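Local coordinates for protein ATP-dependent DNA helicase PIF1 (Candida albicans, PDB 7OTJ) that probably couples ATP hydrolysis to 5'-3' unwinding of DNA, resolving G-quadruplexes and forked RNA-DNA hybrids to keep nuclear and mitochondrial genomes stable, at residues Asn83-Ile88 against Ala124-Arg129; Leu405-Leu410 against Ile414-Val419. One frame throughout, in Å; residues are numbered along the deposited sequence.

Contact 1 (Asn83-Ile88 against Ala124-Arg129)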
ATOM      1  N   ASN A  83      -2.257  14.201 -23.766  1.00 70.97           N
ATOM      2  CA  ASN A  83      -2.275  15.219 -22.720  1.00 67.27           C
ATOM      3  C   ASN A  83      -1.408  14.816 -21.533  1.00 67.17           C
ATOM      4  O   ASN A  83      -0.704  15.658 -20.964  1.00 67.68           O
ATOM      5  CB  ASN A  83      -3.709  15.484 -22.260  1.00 79.46           C
ATOM      6  CG  ASN A  83      -4.592  16.014 -23.372  1.00 78.50           C
ATOM      7  OD1 ASN A  83      -4.109  16.596 -24.342  1.00 81.95           O
ATOM      8  ND2 ASN A  83      -5.901  15.821 -23.231  1.00 89.30           N
ATOM      9  N   LEU A  84      -1.462  13.538 -21.142  1.00 63.11           N
ATOM     10  CA  LEU A  84      -0.610  13.038 -20.067  1.00 60.11           C
ATOM     11  C   LEU A  84       0.863  13.302 -20.349  1.00 63.34           C
ATOM     12  O   LEU A  84       1.640  13.577 -19.427  1.00 56.41           O
ATOM     13  CB  LEU A  84      -0.849  11.545 -19.861  1.00 63.31           C
ATOM     14  CG  LEU A  84      -2.257  11.140 -19.434  1.00 68.82           C
ATOM     15  CD1 LEU A  84      -2.316   9.636 -19.242  1.00 66.15           C
ATOM     16  CD2 LEU A  84      -2.681  11.871 -18.160  1.00 63.34           C
ATOM     17  N   ILE A  85       1.272  13.195 -21.616  1.00 63.47           N
ATOM     18  CA  ILE A  85       2.673  13.408 -21.964  1.00 58.07           C
ATOM     19  C   ILE A  85       3.070  14.859 -21.744  1.00 58.08           C
ATOM     20  O   ILE A  85       4.162  15.146 -21.240  1.00 61.26           O
ATOM     21  CB  ILE A  85       2.934  12.968 -23.414  1.00 52.80           C
ATOM     22  CG1 ILE A  85       2.792  11.456 -23.534  1.00 51.03           C
ATOM     23  CG2 ILE A  85       4.313  13.405 -23.867  1.00 52.65           C
ATOM     24  CD1 ILE A  85       2.843  10.964 -24.946  1.00 51.73           C
ATOM     25  N   LYS A  86       2.196  15.798 -22.115  1.00 55.17           N
ATOM     26  CA  LYS A  86       2.514  17.206 -21.898  1.00 64.87           C
ATOM     27  C   LYS A  86       2.612  17.523 -20.410  1.00 64.66           C
ATOM     28  O   LYS A  86       3.512  18.258 -19.985  1.00 64.25           O
ATOM     29  CB  LYS A  86       1.475  18.105 -22.578  1.00 66.60           C
ATOM     30  CG  LYS A  86       1.334  17.895 -24.084  1.00 62.54           C
ATOM     31  CD  LYS A  86       0.742  19.122 -24.782  1.00 75.28           C
ATOM     32  CE  LYS A  86      -0.585  19.547 -24.172  1.00 82.98           C
ATOM     33  NZ  LYS A  86      -1.587  18.445 -24.194  1.00 90.82           N
ATOM     34  N   LYS A  87       1.707  16.965 -19.603  1.00 63.79           N
ATOM     35  CA  LYS A  87       1.754  17.197 -18.161  1.00 63.46           C
ATOM     36  C   LYS A  87       3.062  16.689 -17.571  1.00 60.57           C
ATOM     37  O   LYS A  87       3.705  17.378 -16.771  1.00 65.57           O
ATOM     38  CB  LYS A  87       0.560  16.530 -17.475  1.00 56.60           C
ATOM     39  CG  LYS A  87       0.528  16.736 -15.967  1.00 54.50           C
ATOM     40  CD  LYS A  87      -0.673  16.050 -15.343  1.00 60.78           C
ATOM     41  CE  LYS A  87      -0.742  16.327 -13.849  1.00 57.14           C
ATOM     42  NZ  LYS A  87      -1.955  15.735 -13.225  1.00 77.96           N
ATOM     43  N   ILE A  88       3.465  15.473 -17.944  1.00 60.85           N
ATOM     44  CA  ILE A  88       4.706  14.913 -17.423  1.00 52.17           C
ATOM     45  C   ILE A  88       5.904  15.724 -17.891  1.00 63.43           C
ATOM     46  O   ILE A  88       6.887  15.874 -17.154  1.00 70.78           O
ATOM     47  CB  ILE A  88       4.813  13.431 -17.822  1.00 49.65           C
ATOM     48  CG1 ILE A  88       3.686  12.645 -17.145  1.00 48.33           C
ATOM     49  CG2 ILE A  88       6.179  12.864 -17.453  1.00 48.29           C
ATOM     50  CD1 ILE A  88       3.594  11.205 -17.560  1.00 53.41           C
ATOM     51  N   ALA A 124       6.258   5.866 -21.837  1.00 47.65           N
ATOM     52  CA  ALA A 124       7.653   5.447 -21.792  1.00 47.49           C
ATOM     53  C   ALA A 124       8.316   5.593 -23.156  1.00 49.62           C
ATOM     54  O   ALA A 124       9.388   6.198 -23.276  1.00 50.62           O
ATOM     55  CB  ALA A 124       7.741   4.002 -21.306  1.00 43.03           C
ATOM     56  N   LYS A 125       7.691   5.044 -24.199  1.00 48.47           N
ATOM     57  CA  LYS A 125       8.257   5.136 -25.539  1.00 53.23           C
ATOM     58  C   LYS A 125       8.422   6.587 -25.972  1.00 53.98           C
ATOM     59  O   LYS A 125       9.481   6.978 -26.475  1.00 55.95           O
ATOM     60  CB  LYS A 125       7.390   4.361 -26.531  1.00 49.18           C
ATOM     61  CG  LYS A 125       7.305   2.868 -26.230  1.00 50.53           C
ATOM     62  CD  LYS A 125       6.332   2.156 -27.155  1.00 47.64           C
ATOM     63  CE  LYS A 125       6.232   0.683 -26.804  1.00 46.97           C
ATOM     64  NZ  LYS A 125       5.336  -0.049 -27.735  1.00 48.15           N
ATOM     65  N   ASN A 126       7.386   7.404 -25.773  1.00 52.55           N
ATOM     66  CA  ASN A 126       7.415   8.774 -26.279  1.00 55.61           C
ATOM     67  C   ASN A 126       8.498   9.599 -25.597  1.00 58.84           C
ATOM     68  O   ASN A 126       9.350  10.196 -26.265  1.00 64.37           O
ATOM     69  CB  ASN A 126       6.050   9.432 -26.089  1.00 50.32           C
ATOM     70  CG  ASN A 126       5.947  10.759 -26.805  1.00 59.46           C
ATOM     71  OD1 ASN A 126       5.475  10.824 -27.941  1.00 62.43           O
ATOM     72  ND2 ASN A 126       6.396  11.826 -26.152  1.00 54.15           N
ATOM     73  N   LEU A 127       8.477   9.647 -24.264  1.00 55.03           N
ATOM     74  CA  LEU A 127       9.404  10.503 -23.533  1.00 51.77           C
ATOM     75  C   LEU A 127      10.854  10.093 -23.746  1.00 60.06           C
ATOM     76  O   LEU A 127      11.755  10.936 -23.661  1.00 62.46           O
ATOM     77  CB  LEU A 127       9.066  10.482 -22.045  1.00 56.49           C
ATOM     78  CG  LEU A 127       7.662  10.931 -21.639  1.00 48.08           C
ATOM     79  CD1 LEU A 127       7.564  10.925 -20.139  1.00 49.00           C
ATOM     80  CD2 LEU A 127       7.364  12.307 -22.189  1.00 51.97           C
ATOM     81  N   ARG A 128      11.102   8.817 -24.030  1.00 57.18           N
ATOM     82  CA  ARG A 128      12.459   8.306 -24.154  1.00 60.05           C
ATOM     83  C   ARG A 128      12.919   8.145 -25.600  1.00 59.47           C
ATOM     84  O   ARG A 128      14.059   7.723 -25.823  1.00 55.84           O
ATOM     85  CB  ARG A 128      12.578   6.970 -23.413  1.00 52.90           C
ATOM     86  CG  ARG A 128      12.394   7.089 -21.916  1.00 54.20           C
ATOM     87  CD  ARG A 128      12.052   5.750 -21.285  1.00 49.01           C
ATOM     88  NE  ARG A 128      13.067   4.735 -21.540  1.00 51.48           N
ATOM     89  CZ  ARG A 128      14.147   4.550 -20.793  1.00 44.89           C
ATOM     90  NH1 ARG A 128      14.434   5.353 -19.783  1.00 47.81           N
ATOM     91  NH2 ARG A 128      14.953   3.528 -21.060  1.00 45.05           N
ATOM     92  N   ARG A 129      12.078   8.493 -26.581  1.00 60.19           N
ATOM     93  CA  ARG A 129      12.387   8.306 -28.005  1.00 66.53           C
ATOM     94  C   ARG A 129      12.832   6.874 -28.291  1.00 58.78           C
ATOM     95  O   ARG A 129      13.743   6.626 -29.083  1.00 87.81           O
ATOM     96  CB  ARG A 129      13.445   9.300 -28.484  1.00 75.39           C
ATOM     97  CG  ARG A 129      13.044  10.759 -28.376  1.00 83.40           C
ATOM     98  CD  ARG A 129      14.197  11.654 -28.812  1.00 95.64           C
ATOM     99  NE  ARG A 129      13.889  13.071 -28.661  1.00110.16           N
ATOM    100  CZ  ARG A 129      14.705  14.056 -29.011  1.00121.82           C
ATOM    101  NH1 ARG A 129      15.893  13.814 -29.541  1.00127.75           N
ATOM    102  NH2 ARG A 129      14.319  15.315 -28.824  1.00128.52           N
TER
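Ile85 and Ile88, one turn apart on helix 81-90, close on Leu127 near the end of helix 114-128, and Asn126 lies over the outer side of Ile85. The two methyls of Leu127 are shared out: Leu127 CD2 meets CG2 of Ile85 at 3.7 Å, while Leu127 CD1 meets CG2 of Ile88 at 3.6 Å. CG1 of Ile85 lies beside the backbone N (chi1 -68°), which leaves CG2 anti to it; Ile88 does the same, and it is this CG2 branch that each presents to the leucine. Leu127 slides past Ile85 in the opposite direction but meets Ile88 at about a right angle. The inner side is the close-packed one: Ile88 and Leu127 are buried, Ile123 of helix 114-128 touches both isoleucines, and Trp98 of helix 92-100 touches Ile88 and Leu127. Toward solvent the contact thins to Ile85 and the exposed Asn126. With its CG anti to the backbone N (chi1 -170°), the asparagine leans its amide across the isoleucine, bringing Asn126 ND2 within 3.5 Å of Ile85 CG2 and Asn126 CG within 3.6 Å of Ile85 CD1. These are van der Waals touches to carbon, and no hydrogen bond runs between the segments. The helix axes stay 10.7 Å apart and cross at -47°, a spacing bridged by branched side chains. A Schellman motif follows at Arg129. The contact thus joins two helices of the P-loop helicase domain; 197 Å² is buried between the segments, most of it on Ile85, Ile88 and Leu127. Its cohesion depends on shape and exclusion of water, with the polar amide confined to the margin.

Contact 2 (Leu405-Leu410 against Ile414-Val419)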
ATOM      1  N   LEU A 405       2.714  13.249  21.779  1.00 84.73           N
ATOM      2  CA  LEU A 405       3.898  12.461  22.105  1.00 83.93           C
ATOM      3  C   LEU A 405       3.598  11.011  21.748  1.00 85.40           C
ATOM      4  O   LEU A 405       2.721  10.386  22.352  1.00 87.71           O
ATOM      5  CB  LEU A 405       4.256  12.601  23.582  1.00 91.22           C
ATOM      6  CG  LEU A 405       5.528  11.883  24.025  1.00 87.65           C
ATOM      7  CD1 LEU A 405       6.719  12.410  23.246  1.00 91.86           C
ATOM      8  CD2 LEU A 405       5.735  12.058  25.517  1.00 95.05           C
ATOM      9  N   VAL A 406       4.323  10.474  20.769  1.00 88.37           N
ATOM     10  CA  VAL A 406       3.994   9.183  20.175  1.00 87.70           C
ATOM     11  C   VAL A 406       5.218   8.277  20.215  1.00 88.80           C
ATOM     12  O   VAL A 406       6.321   8.694  19.844  1.00 83.50           O
ATOM     13  CB  VAL A 406       3.480   9.336  18.731  1.00 77.39           C
ATOM     14  CG1 VAL A 406       3.059   7.987  18.179  1.00 69.88           C
ATOM     15  CG2 VAL A 406       2.313  10.315  18.685  1.00 78.03           C
ATOM     16  N   LYS A 407       5.011   7.037  20.654  1.00 95.54           N
ATOM     17  CA  LYS A 407       6.044   6.009  20.693  1.00 94.69           C
ATOM     18  C   LYS A 407       5.826   5.059  19.521  1.00 84.02           C
ATOM     19  O   LYS A 407       4.787   4.396  19.445  1.00 87.59           O
ATOM     20  CB  LYS A 407       5.995   5.248  22.018  1.00 95.67           C
ATOM     21  CG  LYS A 407       6.929   4.053  22.088  1.00104.80           C
ATOM     22  CD  LYS A 407       6.507   3.076  23.180  1.00107.14           C
ATOM     23  CE  LYS A 407       5.159   2.433  22.869  1.00112.84           C
ATOM     24  NZ  LYS A 407       5.146   1.702  21.566  1.00105.13           N
ATOM     25  N   PHE A 408       6.813   4.972  18.633  1.00 87.53           N
ATOM     26  CA  PHE A 408       6.674   4.289  17.349  1.00 88.87           C
ATOM     27  C   PHE A 408       7.470   2.988  17.360  1.00 97.47           C
ATOM     28  O   PHE A 408       8.683   3.000  17.603  1.00103.96           O
ATOM     29  CB  PHE A 408       7.152   5.179  16.200  1.00 79.35           C
ATOM     30  CG  PHE A 408       6.188   6.270  15.817  1.00 79.87           C
ATOM     31  CD1 PHE A 408       5.020   5.974  15.133  1.00 78.67           C
ATOM     32  CD2 PHE A 408       6.467   7.598  16.106  1.00 78.99           C
ATOM     33  CE1 PHE A 408       4.138   6.975  14.764  1.00 68.29           C
ATOM     34  CE2 PHE A 408       5.589   8.605  15.739  1.00 69.60           C
ATOM     35  CZ  PHE A 408       4.425   8.292  15.066  1.00 67.77           C
ATOM     36  N   LEU A 409       6.788   1.873  17.096  1.00 94.53           N
ATOM     37  CA  LEU A 409       7.443   0.580  16.903  1.00 99.25           C
ATOM     38  C   LEU A 409       8.271   0.614  15.625  1.00100.59           C
ATOM     39  O   LEU A 409       7.721   0.704  14.523  1.00104.26           O
ATOM     40  CB  LEU A 409       6.415  -0.546  16.848  1.00 99.74           C
ATOM     41  CG  LEU A 409       5.755  -0.997  18.154  1.00106.35           C
ATOM     42  CD1 LEU A 409       4.610  -0.073  18.561  1.00108.52           C
ATOM     43  CD2 LEU A 409       5.278  -2.440  18.043  1.00103.44           C
ATOM     44  N   LEU A 410       9.592   0.527  15.762  1.00106.41           N
ATOM     45  CA  LEU A 410      10.473   0.655  14.617  1.00109.77           C
ATOM     46  C   LEU A 410      10.380  -0.591  13.738  1.00118.01           C
ATOM     47  O   LEU A 410       9.904  -1.638  14.182  1.00122.55           O
ATOM     48  CB  LEU A 410      11.908   0.855  15.093  1.00110.07           C
ATOM     49  CG  LEU A 410      12.104   2.030  16.047  1.00115.42           C
ATOM     50  CD1 LEU A 410      13.434   1.914  16.770  1.00112.64           C
ATOM     51  CD2 LEU A 410      12.008   3.342  15.282  1.00119.44           C
ATOM     52  N   ILE A 414      10.536  -5.307  17.605  1.00100.15           N
ATOM     53  CA  ILE A 414      10.578  -5.246  19.065  1.00 91.75           C
ATOM     54  C   ILE A 414      10.742  -3.812  19.572  1.00106.59           C
ATOM     55  O   ILE A 414       9.895  -3.307  20.312  1.00104.46           O
ATOM     56  CB  ILE A 414      11.684  -6.167  19.628  1.00 98.00           C
ATOM     57  CG1 ILE A 414      11.646  -7.540  18.952  1.00100.02           C
ATOM     58  CG2 ILE A 414      11.518  -6.325  21.130  1.00 94.89           C
ATOM     59  CD1 ILE A 414      12.694  -7.724  17.872  1.00102.20           C
ATOM     60  N   THR A 415      11.827  -3.139  19.185  1.00115.52           N
ATOM     61  CA  THR A 415      12.185  -1.888  19.845  1.00117.34           C
ATOM     62  C   THR A 415      11.218  -0.758  19.484  1.00114.33           C
ATOM     63  O   THR A 415      10.513  -0.795  18.471  1.00107.91           O
ATOM     64  CB  THR A 415      13.619  -1.479  19.494  1.00113.40           C
ATOM     65  OG1 THR A 415      13.727  -1.244  18.085  1.00106.40           O
ATOM     66  CG2 THR A 415      14.605  -2.569  19.909  1.00114.65           C
ATOM     67  N   PHE A 416      11.218   0.272  20.328  1.00115.75           N
ATOM     68  CA  PHE A 416      10.367   1.445  20.195  1.00104.03           C
ATOM     69  C   PHE A 416      11.229   2.685  19.992  1.00109.66           C
ATOM     70  O   PHE A 416      12.453   2.656  20.146  1.00113.58           O
ATOM     71  CB  PHE A 416       9.477   1.638  21.434  1.00 98.31           C
ATOM     72  CG  PHE A 416       8.663   0.428  21.805  1.00109.34           C
ATOM     73  CD1 PHE A 416       8.123  -0.394  20.828  1.00115.74           C
ATOM     74  CD2 PHE A 416       8.434   0.114  23.137  1.00114.68           C
ATOM     75  CE1 PHE A 416       7.374  -1.508  21.177  1.00117.15           C
ATOM     76  CE2 PHE A 416       7.686  -0.996  23.488  1.00112.25           C
ATOM     77  CZ  PHE A 416       7.156  -1.807  22.506  1.00107.76           C
ATOM     78  N   ARG A 417      10.572   3.786  19.633  1.00107.84           N
ATOM     79  CA  ARG A 417      11.231   5.091  19.612  1.00105.48           C
ATOM     80  C   ARG A 417      10.160   6.158  19.783  1.00 99.77           C
ATOM     81  O   ARG A 417       9.338   6.362  18.884  1.00 95.21           O
ATOM     82  CB  ARG A 417      12.016   5.298  18.323  1.00106.66           C
ATOM     83  CG  ARG A 417      12.740   6.633  18.261  1.00100.75           C
ATOM     84  CD  ARG A 417      13.931   6.571  17.320  1.00107.96           C
ATOM     85  NE  ARG A 417      13.540   6.357  15.932  1.00113.08           N
ATOM     86  CZ  ARG A 417      13.502   7.308  15.009  1.00107.06           C
ATOM     87  NH1 ARG A 417      13.818   8.560  15.295  1.00102.43           N
ATOM     88  NH2 ARG A 417      13.143   6.995  13.768  1.00106.50           N
ATOM     89  N   THR A 418      10.170   6.829  20.930  1.00102.57           N
ATOM     90  CA  THR A 418       9.207   7.878  21.224  1.00 93.82           C
ATOM     91  C   THR A 418       9.723   9.205  20.687  1.00 93.08           C
ATOM     92  O   THR A 418      10.898   9.541  20.869  1.00 89.29           O
ATOM     93  CB  THR A 418       8.955   7.970  22.729  1.00100.21           C
ATOM     94  OG1 THR A 418       8.605   6.675  23.233  1.00 99.15           O
ATOM     95  CG2 THR A 418       7.825   8.944  23.024  1.00 94.31           C
ATOM     96  N   VAL A 419       8.840   9.957  20.028  1.00 88.94           N
ATOM     97  CA  VAL A 419       9.198  11.214  19.386  1.00 90.82           C
ATOM     98  C   VAL A 419       8.031  12.181  19.519  1.00 82.31           C
ATOM     99  O   VAL A 419       6.888  11.787  19.761  1.00 77.40           O
ATOM    100  CB  VAL A 419       9.575  11.034  17.894  1.00 84.40           C
ATOM    101  CG1 VAL A 419      10.918  10.338  17.753  1.00 85.63           C
ATOM    102  CG2 VAL A 419       8.493  10.261  17.161  1.00 80.02           C
TER
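Val406 and Val419 are tied by a reciprocal pair of backbone hydrogen bonds: Val406 N to Val419 O at 3.1 Å, and Val419 N to Val406 O at 2.8 Å. Toward the turn Phe408 and Arg417 exchange a second, looser pair, N to O in each direction. Leu410 N adds a last bond to Thr415 O, 3.2 Å long, and Thr415 OG1 bonds Asp412 within the turn. Beside this backbone frame, Lys407 makes a cation-pi contact, with NZ 3.7 Å from the centroid of the Phe416 ring and almost over its centre. The lysine chain folds at its two outer torsions (chi3 66°, chi4 58°), which curls CE and NZ back over the ring face, while CD lies near Phe416 CD2. Leu409 runs alongside the same ring, and Leu409 CG lies 3.5 Å from Phe416 CE1. On the other side of the sheet, CG2 of Val419 meets the edge of the Phe408 ring in plane, 3.5 Å from Phe408 CD2, and Val406 CG1 lies over one face of that ring, toward its rim; Cys297 of strand 294-297 and Leu444 of strand 435-446, elsewhere in the curled sheet, touch this side. Near the turn Leu410 CD2 touches the edge of the Arg417 guanidinium, 3.4 Å from Arg417 NE, while Arg417 NH2 reaches Asp302 in a salt bridge. The face of Lys407 and Phe416 is the more exposed; that of Val406 and Phe408 is buried, with Arg417 at its margin. Strand 310-316 bonds the far edge of 405-409, so the pair is an antiparallel beta hairpin built into the curled sheet, consistent with the SH3-like 2B domain of Pif1 helicases.

In the fold
Contact 1 comes first along the chain and closes well before contact 2 opens. Their centres are 43 Å apart, on opposite sides of the chain's centre, and their nearest atoms about 30 Å apart. They share no helix, strand or sheet: contact 1 is a helix pair, 81-90 with 114-128, in the alpha/beta domain that holds the P-loop, with Gly457, Thr459 and Arg482 completing the nucleotide pocket from later in the chain; contact 2 is a hairpin, strands 404-409 and 416-420, in an antiparallel sheet. Between nearest atoms, contact 1 comes within about 6 Å of the bound nucleic acid, contact 2 only within about 18 Å. They belong to separate parts of a multidomain helicase.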